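Local coordinates for tyrosine specific protein phosphatase (Trypanosoma cruzi, PDB 4AZ1), which probably removes phosphate from phosphotyrosine residues of proteins, as a member of the classical protein tyrosine phosphatase family, at residues A[17-28]-A[271-281]; A[36-44]-A[54-62]. One frame throughout, in Å; residues are numbered along the deposited sequence.

Contact 1: residues A[17-28]-A[271-281]; sequences QYERVQREFSLL and VQRMEQYFVIY
Phe25 and Val21, one turn apart on helix 14-30, pack on the start of helix 274-288, joining the N-terminal helix to the helical side of the protein tyrosine phosphatase fold. The helix segments cross at 122° with their axes 9.6 Å apart, and the tight part is aromatic. Met274 offers its CA to the centre of one face of the Phe25 ring, a CH-pi contact of 3.6 Å from that atom to the ring centroid, while the carbonyl oxygens of Val271 and Gln272 meet the same ring at its edge. Val21 repeats the theme in reverse: its CG2 stands over the face of Phe278, and its CG1 also reaches the edge of the Tyr277 ring. Tyr277 is a knob in a hole formed by Val21, Glu24, Phe25 and Leu28, with Leu28 CD1 over its face.

The other flank is looser. There Tyr18 and Gln22, both partly exposed, cross the bent chain of Met274 at about a right angle, with Gln22 OE1 3.7 Å from Met274 CG; Tyr18 also meets the Phe278 ring, the two planes 49° apart.

Polar groups close the tight side. Arg20, whose NH1 is salt-bridged to Asp253, gives NH2 to Tyr281 OH, and the salt bridge from Arg20 NE to Glu24 OE2 probably favours a charged carboxylate. Glu24 extends beyond CG, placing OE1 between two phenols: Tyr281 OH donates to its syn lone pair at 2.6 Å, and Tyr277 OH, 2.5 Å from OE1, donates from above the carboxylate plane.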
loop_
_atom_site.group_PDB
_atom_site.type_symbol
_atom_site.label_atom_id
_atom_site.label_comp_id
_atom_site.label_asym_id
_atom_site.label_seq_id
_atom_site.Cartn_x
_atom_site.Cartn_y
_atom_site.Cartn_z
ATOM N N GLN A 17 19.965 -31.224 -26.945
ATOM C CA GLN A 17 19.123 -30.063 -26.664
ATOM C C GLN A 17 19.201 -29.696 -25.186
ATOM O O GLN A 17 19.394 -28.534 -24.840
ATOM C CB GLN A 17 17.666 -30.333 -27.043
ATOM C CG GLN A 17 17.400 -30.393 -28.542
ATOM C CD GLN A 17 15.972 -30.815 -28.840
ATOM O OE1 GLN A 17 15.297 -31.416 -27.991
ATOM N NE2 GLN A 17 15.493 -30.492 -30.039
ATOM N N TYR A 18 19.052 -30.688 -24.319
ATOM C CA TYR A 18 19.093 -30.446 -22.881
ATOM C C TYR A 18 20.450 -29.878 -22.454
ATOM O O TYR A 18 20.510 -28.940 -21.664
ATOM C CB TYR A 18 18.779 -31.734 -22.114
ATOM C CG TYR A 18 18.715 -31.560 -20.613
ATOM C CD1 TYR A 18 19.868 -31.622 -19.841
ATOM C CD2 TYR A 18 17.506 -31.347 -19.968
ATOM C CE1 TYR A 18 19.821 -31.468 -18.473
ATOM C CE2 TYR A 18 17.450 -31.195 -18.592
ATOM C CZ TYR A 18 18.616 -31.257 -17.851
ATOM O OH TYR A 18 18.585 -31.107 -16.480
ATOM N N GLU A 19 21.525 -30.439 -23.003
ATOM C CA GLU A 19 22.880 -30.022 -22.689
ATOM C C GLU A 19 23.230 -28.627 -23.218
ATOM O O GLU A 19 23.973 -27.885 -22.579
ATOM C CB GLU A 19 23.877 -31.048 -23.245
ATOM C CG GLU A 19 23.892 -32.357 -22.466
ATOM C CD GLU A 19 24.923 -33.348 -22.993
ATOM O OE1 GLU A 19 25.723 -32.974 -23.886
ATOM O OE2 GLU A 19 24.926 -34.503 -22.509
ATOM N N ARG A 20 22.727 -28.293 -24.400
ATOM C CA ARG A 20 22.934 -26.965 -24.957
ATOM C C ARG A 20 22.226 -25.900 -24.099
ATOM O O ARG A 20 22.801 -24.844 -23.824
ATOM C CB ARG A 20 22.436 -26.886 -26.399
ATOM C CG ARG A 20 22.334 -25.454 -26.897
ATOM C CD ARG A 20 22.015 -25.345 -28.372
ATOM N NE ARG A 20 21.449 -24.027 -28.659
ATOM C CZ ARG A 20 21.175 -23.560 -29.870
ATOM N NH1 ARG A 20 21.427 -24.298 -30.941
ATOM N NH2 ARG A 20 20.651 -22.346 -30.004
ATOM N N VAL A 21 20.996 -26.181 -23.675
ATOM C CA VAL A 21 20.283 -25.231 -22.815
ATOM C C VAL A 21 21.059 -25.012 -21.518
ATOM O O VAL A 21 21.327 -23.872 -21.140
ATOM C CB VAL A 21 18.828 -25.653 -22.501
ATOM C CG1 VAL A 21 18.144 -24.594 -21.603
ATOM C CG2 VAL A 21 18.034 -25.809 -23.785
ATOM N N GLN A 22 21.440 -26.095 -20.849
ATOM C CA GLN A 22 22.208 -25.964 -19.611
ATOM C C GLN A 22 23.496 -25.160 -19.838
ATOM O O GLN A 22 23.811 -24.249 -19.067
ATOM C CB GLN A 22 22.514 -27.336 -18.999
ATOM C CG GLN A 22 23.332 -27.264 -17.699
ATOM C CD GLN A 22 22.595 -26.549 -16.546
ATOM O OE1 GLN A 22 21.748 -27.144 -15.872
ATOM N NE2 GLN A 22 22.927 -25.274 -16.320
ATOM N N ARG A 23 24.215 -25.476 -20.916
ATOM C CA ARG A 23 25.463 -24.783 -21.249
ATOM C C ARG A 23 25.252 -23.275 -21.466
ATOM O O ARG A 23 26.015 -22.457 -20.954
ATOM C CB ARG A 23 26.066 -25.409 -22.502
ATOM C CG ARG A 23 27.468 -24.936 -22.825
ATOM C CD ARG A 23 27.963 -25.595 -24.112
ATOM N NE ARG A 23 27.183 -25.145 -25.262
ATOM C CZ ARG A 23 26.477 -25.949 -26.054
ATOM N NH1 ARG A 23 26.459 -27.267 -25.834
ATOM N NH2 ARG A 23 25.798 -25.431 -27.074
ATOM N N GLU A 24 24.215 -22.912 -22.220
ATOM C CA GLU A 24 23.921 -21.503 -22.467
ATOM C C GLU A 24 23.516 -20.774 -21.192
ATOM O O GLU A 24 23.939 -19.643 -20.956
ATOM C CB GLU A 24 22.798 -21.356 -23.502
ATOM C CG GLU A 24 23.258 -21.567 -24.946
ATOM C CD GLU A 24 22.089 -21.507 -25.926
ATOM O OE1 GLU A 24 20.948 -21.163 -25.510
ATOM O OE2 GLU A 24 22.319 -21.793 -27.118
ATOM N N PHE A 25 22.678 -21.408 -20.376
ATOM C CA PHE A 25 22.265 -20.753 -19.146
ATOM C C PHE A 25 23.459 -20.510 -18.208
ATOM O O PHE A 25 23.560 -19.444 -17.595
ATOM C CB PHE A 25 21.161 -21.533 -18.439
ATOM C CG PHE A 25 20.637 -20.845 -17.220
ATOM C CD1 PHE A 25 19.757 -19.773 -17.337
ATOM C CD2 PHE A 25 21.041 -21.248 -15.950
ATOM C CE1 PHE A 25 19.272 -19.121 -16.206
ATOM C CE2 PHE A 25 20.551 -20.601 -14.810
ATOM C CZ PHE A 25 19.673 -19.534 -14.947
ATOM N N SER A 26 24.363 -21.486 -18.104
ATOM C CA SER A 26 25.554 -21.314 -17.286
ATOM C C SER A 26 26.427 -20.179 -17.810
ATOM O O SER A 26 26.971 -19.392 -17.038
ATOM C CB SER A 26 26.361 -22.614 -17.213
ATOM O OG SER A 26 25.635 -23.600 -16.498
ATOM N N LEU A 27 26.544 -20.085 -19.128
ATOM C CA LEU A 27 27.289 -18.995 -19.743
ATOM C C LEU A 27 26.659 -17.637 -19.418
ATOM O O LEU A 27 27.369 -16.659 -19.166
ATOM C CB LEU A 27 27.398 -19.223 -21.251
ATOM C CG LEU A 27 28.148 -18.203 -22.100
ATOM C CD1 LEU A 27 29.625 -18.149 -21.698
ATOM C CD2 LEU A 27 27.999 -18.561 -23.577
ATOM N N LEU A 28 25.334 -17.572 -19.386
ATOM C CA LEU A 28 24.666 -16.333 -18.980
ATOM C C LEU A 28 24.999 -15.944 -17.537
ATOM O O LEU A 28 25.294 -14.785 -17.259
ATOM C CB LEU A 28 23.148 -16.444 -19.134
ATOM C CG LEU A 28 22.567 -16.434 -20.545
ATOM C CD1 LEU A 28 21.121 -16.896 -20.505
ATOM C CD2 LEU A 28 22.657 -15.047 -21.165
ATOM N N VAL A 271 15.509 -13.901 -16.246
ATOM C CA VAL A 271 15.523 -15.360 -16.353
ATOM C C VAL A 271 16.462 -15.938 -15.288
ATOM O O VAL A 271 17.673 -16.075 -15.483
ATOM C CB VAL A 271 15.850 -15.874 -17.769
ATOM C CG1 VAL A 271 15.638 -17.378 -17.821
ATOM C CG2 VAL A 271 14.949 -15.181 -18.802
ATOM N N GLN A 272 15.863 -16.259 -14.150
ATOM C CA GLN A 272 16.566 -16.551 -12.918
ATOM C C GLN A 272 16.997 -18.019 -12.832
ATOM O O GLN A 272 18.015 -18.323 -12.237
ATOM C CB GLN A 272 15.613 -16.216 -11.763
ATOM C CG GLN A 272 16.150 -16.398 -10.349
ATOM C CD GLN A 272 15.102 -15.976 -9.311
ATOM O OE1 GLN A 272 13.905 -15.905 -9.615
ATOM N NE2 GLN A 272 15.551 -15.682 -8.099
ATOM N N ARG A 273 16.215 -18.923 -13.418
ATOM C CA ARG A 273 16.440 -20.359 -13.226
ATOM C C ARG A 273 16.587 -21.050 -14.556
ATOM O O ARG A 273 16.007 -20.612 -15.550
ATOM C CB ARG A 273 15.272 -20.999 -12.447
ATOM C CG ARG A 273 14.947 -20.274 -11.153
ATOM C CD ARG A 273 14.033 -21.105 -10.240
ATOM N NE ARG A 273 13.358 -20.266 -9.243
ATOM C CZ ARG A 273 13.950 -19.775 -8.149
ATOM N NH1 ARG A 273 15.242 -20.014 -7.924
ATOM N NH2 ARG A 273 13.259 -19.033 -7.283
ATOM N N MET A 274 17.349 -22.140 -14.562
ATOM C CA MET A 274 17.666 -22.847 -15.798
ATOM C C MET A 274 16.389 -23.270 -16.536
ATOM O O MET A 274 16.266 -23.094 -17.756
ATOM C CB MET A 274 18.564 -24.055 -15.495
ATOM C CG MET A 274 19.041 -24.829 -16.724
ATOM S SD MET A 274 17.801 -26.023 -17.308
ATOM C CE MET A 274 18.082 -27.373 -16.152
ATOM N N GLU A 275 15.427 -23.817 -15.799
ATOM C CA GLU A 275 14.220 -24.328 -16.442
ATOM C C GLU A 275 13.380 -23.185 -16.988
ATOM O O GLU A 275 12.605 -23.389 -17.917
ATOM C CB GLU A 275 13.394 -25.226 -15.504
ATOM C CG GLU A 275 12.718 -24.487 -14.384
ATOM C CD GLU A 275 13.643 -24.222 -13.211
ATOM O OE1 GLU A 275 14.852 -24.566 -13.296
ATOM O OE2 GLU A 275 13.147 -23.674 -12.200
ATOM N N GLN A 276 13.552 -21.977 -16.448
ATOM C CA GLN A 276 12.819 -20.832 -16.995
ATOM C C GLN A 276 13.395 -20.435 -18.359
ATOM O O GLN A 276 12.661 -20.014 -19.238
ATOM C CB GLN A 276 12.824 -19.642 -16.016
ATOM C CG GLN A 276 11.914 -19.865 -14.783
ATOM C CD GLN A 276 12.295 -18.957 -13.623
ATOM O OE1 GLN A 276 13.249 -18.179 -13.733
ATOM N NE2 GLN A 276 11.570 -19.065 -12.500
ATOM N N TYR A 277 14.707 -20.575 -18.523
ATOM C CA TYR A 277 15.364 -20.296 -19.799
ATOM C C TYR A 277 14.963 -21.377 -20.809
ATOM O O TYR A 277 14.676 -21.105 -21.991
ATOM C CB TYR A 277 16.891 -20.269 -19.586
ATOM C CG TYR A 277 17.711 -19.978 -20.833
ATOM C CD1 TYR A 277 17.721 -18.706 -21.411
ATOM C CD2 TYR A 277 18.496 -20.966 -21.411
ATOM C CE1 TYR A 277 18.485 -18.436 -22.555
ATOM C CE2 TYR A 277 19.263 -20.709 -22.554
ATOM C CZ TYR A 277 19.254 -19.437 -23.113
ATOM O OH TYR A 277 20.017 -19.175 -24.237
ATOM N N PHE A 278 14.928 -22.612 -20.325
ATOM C CA PHE A 278 14.452 -23.731 -21.126
ATOM C C PHE A 278 13.046 -23.476 -21.689
ATOM O O PHE A 278 12.792 -23.743 -22.870
ATOM C CB PHE A 278 14.464 -24.997 -20.283
ATOM C CG PHE A 278 14.901 -26.201 -21.038
ATOM C CD1 PHE A 278 14.399 -26.453 -22.316
ATOM C CD2 PHE A 278 15.830 -27.077 -20.492
ATOM C CE1 PHE A 278 14.811 -27.577 -23.033
ATOM C CE2 PHE A 278 16.256 -28.205 -21.203
ATOM C CZ PHE A 278 15.744 -28.455 -22.475
ATOM N N VAL A 279 12.145 -22.931 -20.866
ATOM C CA VAL A 279 10.765 -22.687 -21.318
ATOM C C VAL A 279 10.705 -21.819 -22.596
ATOM O O VAL A 279 9.845 -22.037 -23.452
ATOM C CB VAL A 279 9.852 -22.124 -20.180
ATOM C CG1 VAL A 279 8.440 -21.799 -20.712
ATOM C CG2 VAL A 279 9.730 -23.134 -19.045
ATOM N N ILE A 280 11.631 -20.872 -22.758
ATOM C CA ILE A 280 11.610 -20.071 -23.981
ATOM C C ILE A 280 11.831 -20.959 -25.214
ATOM O O ILE A 280 11.106 -20.827 -26.193
ATOM C CB ILE A 280 12.608 -18.891 -23.969
ATOM C CG1 ILE A 280 12.399 -18.025 -22.724
ATOM C CG2 ILE A 280 12.459 -18.035 -25.254
ATOM C CD1 ILE A 280 13.553 -17.068 -22.453
ATOM N N TYR A 281 12.793 -21.880 -25.165
ATOM C CA TYR A 281 12.953 -22.834 -26.269
ATOM C C TYR A 281 11.700 -23.690 -26.485
ATOM O O TYR A 281 11.331 -23.981 -27.627
ATOM C CB TYR A 281 14.163 -23.750 -26.048
ATOM C CG TYR A 281 15.497 -23.137 -26.425
ATOM C CD1 TYR A 281 15.947 -23.168 -27.733
ATOM C CD2 TYR A 281 16.314 -22.544 -25.464
ATOM C CE1 TYR A 281 17.178 -22.608 -28.087
ATOM C CE2 TYR A 281 17.531 -21.987 -25.802
ATOM C CZ TYR A 281 17.964 -22.030 -27.120
ATOM O OH TYR A 281 19.190 -21.477 -27.466
#

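Contact 2: residues A[36-44]-A[54-62]; sequences SISFATSLK and ILANEATLY
The Phe39 ring crosses Leu55 at a slant, its CD1 3.5 Å from Leu55 CB, and meets Ala56 O at its edge. CG is anti to the carbonyl carbon (chi1 -66°), which carries the ring alongside Asn57, whose OD1 is bound by Phe268 N. Leu55 CD1 continues the apolar strip to Leu43. Phe39 is also the N-cap residue of the short helix 40-44, and the first turn of that helix is gripped by Glu58 from the loop before strand 79-82. Bent at chi2 (65°), Glu58 turns its carboxylate to Thr41: the backbone N donates to OE1 at 2.7 Å with an N-H...O angle of 167°, and Thr41 OG1 donates to the syn lone pair of OE2. Leu61 CD2 also packs on Thr41 CB and CG2. A water donates to Glu58 OE1 and Ala56 O and accepts from Ser42 N, so that it bridges the helix and the loop. Within the helix, Ser42 OG, also bonded to Tyr76, accepts from Ala56 N at 3.0 Å; before the helix, Ser38 O accepts from Glu58 N. A carboxylate that takes the N-H of Thr41 directly and that of Ser42 through a water may gain a little from the helix dipole, so Glu58 is probably held as an anion.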
loop_
_atom_site.group_PDB
_atom_site.type_symbol
_atom_site.label_atom_id
_atom_site.label_comp_id
_atom_site.label_asym_id
_atom_site.label_seq_id
_atom_site.Cartn_x
_atom_site.Cartn_y
_atom_site.Cartn_z
ATOM N N SER A 36 29.716 -3.498 -10.914
ATOM C CA SER A 36 29.930 -2.381 -11.833
ATOM C C SER A 36 28.651 -1.606 -12.156
ATOM O O SER A 36 28.708 -0.558 -12.804
ATOM C CB SER A 36 30.497 -2.929 -13.143
ATOM O OG SER A 36 29.608 -3.885 -13.705
ATOM N N ILE A 37 27.504 -2.123 -11.715
ATOM C CA ILE A 37 26.208 -1.541 -12.059
ATOM C C ILE A 37 25.627 -0.694 -10.927
ATOM O O ILE A 37 25.672 -1.098 -9.759
ATOM C CB ILE A 37 25.203 -2.651 -12.396
ATOM C CG1 ILE A 37 25.807 -3.595 -13.434
ATOM C CG2 ILE A 37 23.887 -2.061 -12.878
ATOM C CD1 ILE A 37 24.886 -4.713 -13.855
ATOM N N SER A 38 25.079 0.471 -11.271
ATOM C CA SER A 38 24.394 1.310 -10.290
ATOM C C SER A 38 22.983 0.806 -9.953
ATOM O O SER A 38 22.172 0.531 -10.848
ATOM C CB SER A 38 24.321 2.761 -10.769
ATOM O OG SER A 38 23.694 3.574 -9.789
ATOM N N PHE A 39 22.703 0.697 -8.656
ATOM C CA PHE A 39 21.371 0.381 -8.158
ATOM C C PHE A 39 20.939 1.411 -7.125
ATOM O O PHE A 39 20.176 1.092 -6.208
ATOM C CB PHE A 39 21.372 -0.997 -7.508
ATOM C CG PHE A 39 21.618 -2.118 -8.473
ATOM C CD1 PHE A 39 20.577 -2.625 -9.234
ATOM C CD2 PHE A 39 22.896 -2.655 -8.635
ATOM C CE1 PHE A 39 20.792 -3.682 -10.143
ATOM C CE2 PHE A 39 23.122 -3.695 -9.537
ATOM C CZ PHE A 39 22.058 -4.213 -10.290
ATOM N N ALA A 40 21.422 2.645 -7.295
ATOM C CA ALA A 40 21.267 3.717 -6.311
ATOM C C ALA A 40 19.866 3.855 -5.733
ATOM O O ALA A 40 19.669 3.734 -4.521
ATOM C CB ALA A 40 21.727 5.059 -6.906
ATOM N N THR A 41 18.895 4.126 -6.597
ATOM C CA THR A 41 17.531 4.378 -6.140
ATOM C C THR A 41 16.910 3.149 -5.501
ATOM O O THR A 41 16.228 3.236 -4.471
ATOM C CB THR A 41 16.645 4.864 -7.289
ATOM O OG1 THR A 41 17.202 6.074 -7.826
ATOM C CG2 THR A 41 15.224 5.136 -6.792
ATOM N N SER A 42 17.154 1.998 -6.113
ATOM C CA SER A 42 16.603 0.755 -5.623
ATOM C C SER A 42 17.172 0.442 -4.238
ATOM O O SER A 42 16.460 -0.068 -3.359
ATOM C CB SER A 42 16.932 -0.359 -6.612
ATOM O OG SER A 42 16.246 -1.530 -6.277
ATOM N N LEU A 43 18.449 0.772 -4.042
ATOM C CA LEU A 43 19.134 0.490 -2.779
ATOM C C LEU A 43 18.677 1.346 -1.591
ATOM O O LEU A 43 18.655 0.870 -0.455
ATOM C CB LEU A 43 20.650 0.613 -2.948
ATOM C CG LEU A 43 21.376 -0.718 -3.141
ATOM C CD1 LEU A 43 22.830 -0.515 -3.567
ATOM C CD2 LEU A 43 21.295 -1.556 -1.870
ATOM N N LYS A 44 18.331 2.607 -1.833
ATOM C CA LYS A 44 17.824 3.424 -0.741
ATOM C C LYS A 44 16.345 3.155 -0.451
ATOM O O LYS A 44 15.794 3.679 0.516
ATOM C CB LYS A 44 18.112 4.919 -0.960
ATOM C CG LYS A 44 17.352 5.576 -2.094
ATOM C CD LYS A 44 17.377 7.088 -1.937
ATOM C CE LYS A 44 16.451 7.769 -2.932
ATOM N NZ LYS A 44 16.407 9.244 -2.722
ATOM N N ILE A 54 17.552 -8.375 -4.727
ATOM C CA ILE A 54 17.019 -8.285 -6.079
ATOM C C ILE A 54 16.682 -6.829 -6.303
ATOM O O ILE A 54 15.631 -6.347 -5.856
ATOM C CB ILE A 54 15.769 -9.154 -6.300
ATOM C CG1 ILE A 54 16.014 -10.590 -5.819
ATOM C CG2 ILE A 54 15.377 -9.117 -7.776
ATOM C CD1 ILE A 54 16.663 -11.503 -6.840
ATOM N N LEU A 55 17.574 -6.134 -7.001
ATOM C CA LEU A 55 17.488 -4.686 -7.143
ATOM C C LEU A 55 17.286 -4.296 -8.602
ATOM O O LEU A 55 17.711 -5.017 -9.506
ATOM C CB LEU A 55 18.767 -4.038 -6.612
ATOM C CG LEU A 55 19.170 -4.374 -5.177
ATOM C CD1 LEU A 55 20.488 -3.697 -4.824
ATOM C CD2 LEU A 55 18.081 -3.972 -4.189
ATOM N N ALA A 56 16.635 -3.156 -8.825
ATOM C CA ALA A 56 16.383 -2.649 -10.181
ATOM C C ALA A 56 17.520 -1.744 -10.659
ATOM O O ALA A 56 17.893 -0.815 -9.943
ATOM C CB ALA A 56 15.064 -1.879 -10.197
ATOM N N ASN A 57 18.052 -1.992 -11.861
ATOM C CA ASN A 57 19.095 -1.123 -12.434
ATOM C C ASN A 57 18.658 0.330 -12.515
ATOM O O ASN A 57 17.538 0.617 -12.937
ATOM C CB ASN A 57 19.497 -1.560 -13.850
ATOM C CG ASN A 57 19.900 -3.016 -13.926
ATOM O OD1 ASN A 57 19.276 -3.886 -13.315
ATOM N ND2 ASN A 57 20.945 -3.290 -14.692
ATOM N N GLU A 58 19.553 1.241 -12.140
ATOM C CA GLU A 58 19.258 2.666 -12.157
ATOM C C GLU A 58 18.964 3.169 -13.568
ATOM O O GLU A 58 18.011 3.918 -13.786
ATOM C CB GLU A 58 20.449 3.441 -11.583
ATOM C CG GLU A 58 20.182 4.913 -11.334
ATOM C CD GLU A 58 19.137 5.134 -10.254
ATOM O OE1 GLU A 58 19.084 4.325 -9.299
ATOM O OE2 GLU A 58 18.372 6.121 -10.355
ATOM N N ALA A 59 19.787 2.749 -14.525
ATOM C CA ALA A 59 19.722 3.267 -15.891
ATOM C C ALA A 59 18.368 3.067 -16.567
ATOM O O ALA A 59 17.973 3.868 -17.410
ATOM C CB ALA A 59 20.817 2.645 -16.736
ATOM N N THR A 60 17.673 1.990 -16.205
ATOM C CA THR A 60 16.401 1.656 -16.830
ATOM C C THR A 60 15.268 1.587 -15.801
ATOM O O THR A 60 14.200 1.024 -16.067
ATOM C CB THR A 60 16.497 0.318 -17.584
ATOM O OG1 THR A 60 16.842 -0.720 -16.665
ATOM C CG2 THR A 60 17.559 0.390 -18.676
ATOM N N LEU A 61 15.504 2.171 -14.630
ATOM C CA LEU A 61 14.518 2.163 -13.552
ATOM C C LEU A 61 13.199 2.794 -14.016
ATOM O O LEU A 61 13.194 3.886 -14.578
ATOM C CB LEU A 61 15.066 2.921 -12.340
ATOM C CG LEU A 61 14.135 3.011 -11.125
ATOM C CD1 LEU A 61 13.967 1.639 -10.493
ATOM C CD2 LEU A 61 14.676 3.982 -10.124
ATOM N N TYR A 62 12.088 2.096 -13.811
ATOM C CA TYR A 62 10.787 2.603 -14.242
ATOM C C TYR A 62 9.962 3.001 -13.021
ATOM O O TYR A 62 9.957 2.284 -12.018
ATOM C CB TYR A 62 10.039 1.556 -15.090
ATOM C CG TYR A 62 8.797 2.105 -15.784
ATOM C CD1 TYR A 62 8.895 2.767 -17.006
ATOM C CD2 TYR A 62 7.530 1.962 -15.216
ATOM C CE1 TYR A 62 7.770 3.273 -17.646
ATOM C CE2 TYR A 62 6.402 2.463 -15.848
ATOM C CZ TYR A 62 6.527 3.118 -17.063
ATOM O OH TYR A 62 5.410 3.622 -17.693
HETATM O O HOH W 1 22.323 1.208 -13.740
HETATM O O HOH W 2 18.076 1.729 -8.917
#

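How the contacts relate
The centres of both contacts lie about 18 Å from the centre of the chain, yet the contacts differ in burial. Contact 1 is buried, joining segments 243 residues apart, on two long helices; contact 2 is only partly buried, ties a short helix to a nearby loop, and sits within the chain loop that contact 1 closes. The two do not touch (centres about 25 Å apart), although helix 14-30 precedes helix 40-44. Each uses a glutamate acceptor: in contact 1 it takes phenol hydroxyls beside an arginine, in contact 2 a helix N-H, a threonine and a water. Aromatic packing is prominent in the first; the second bonds side chains mostly to backbone and water beside a smaller apolar patch.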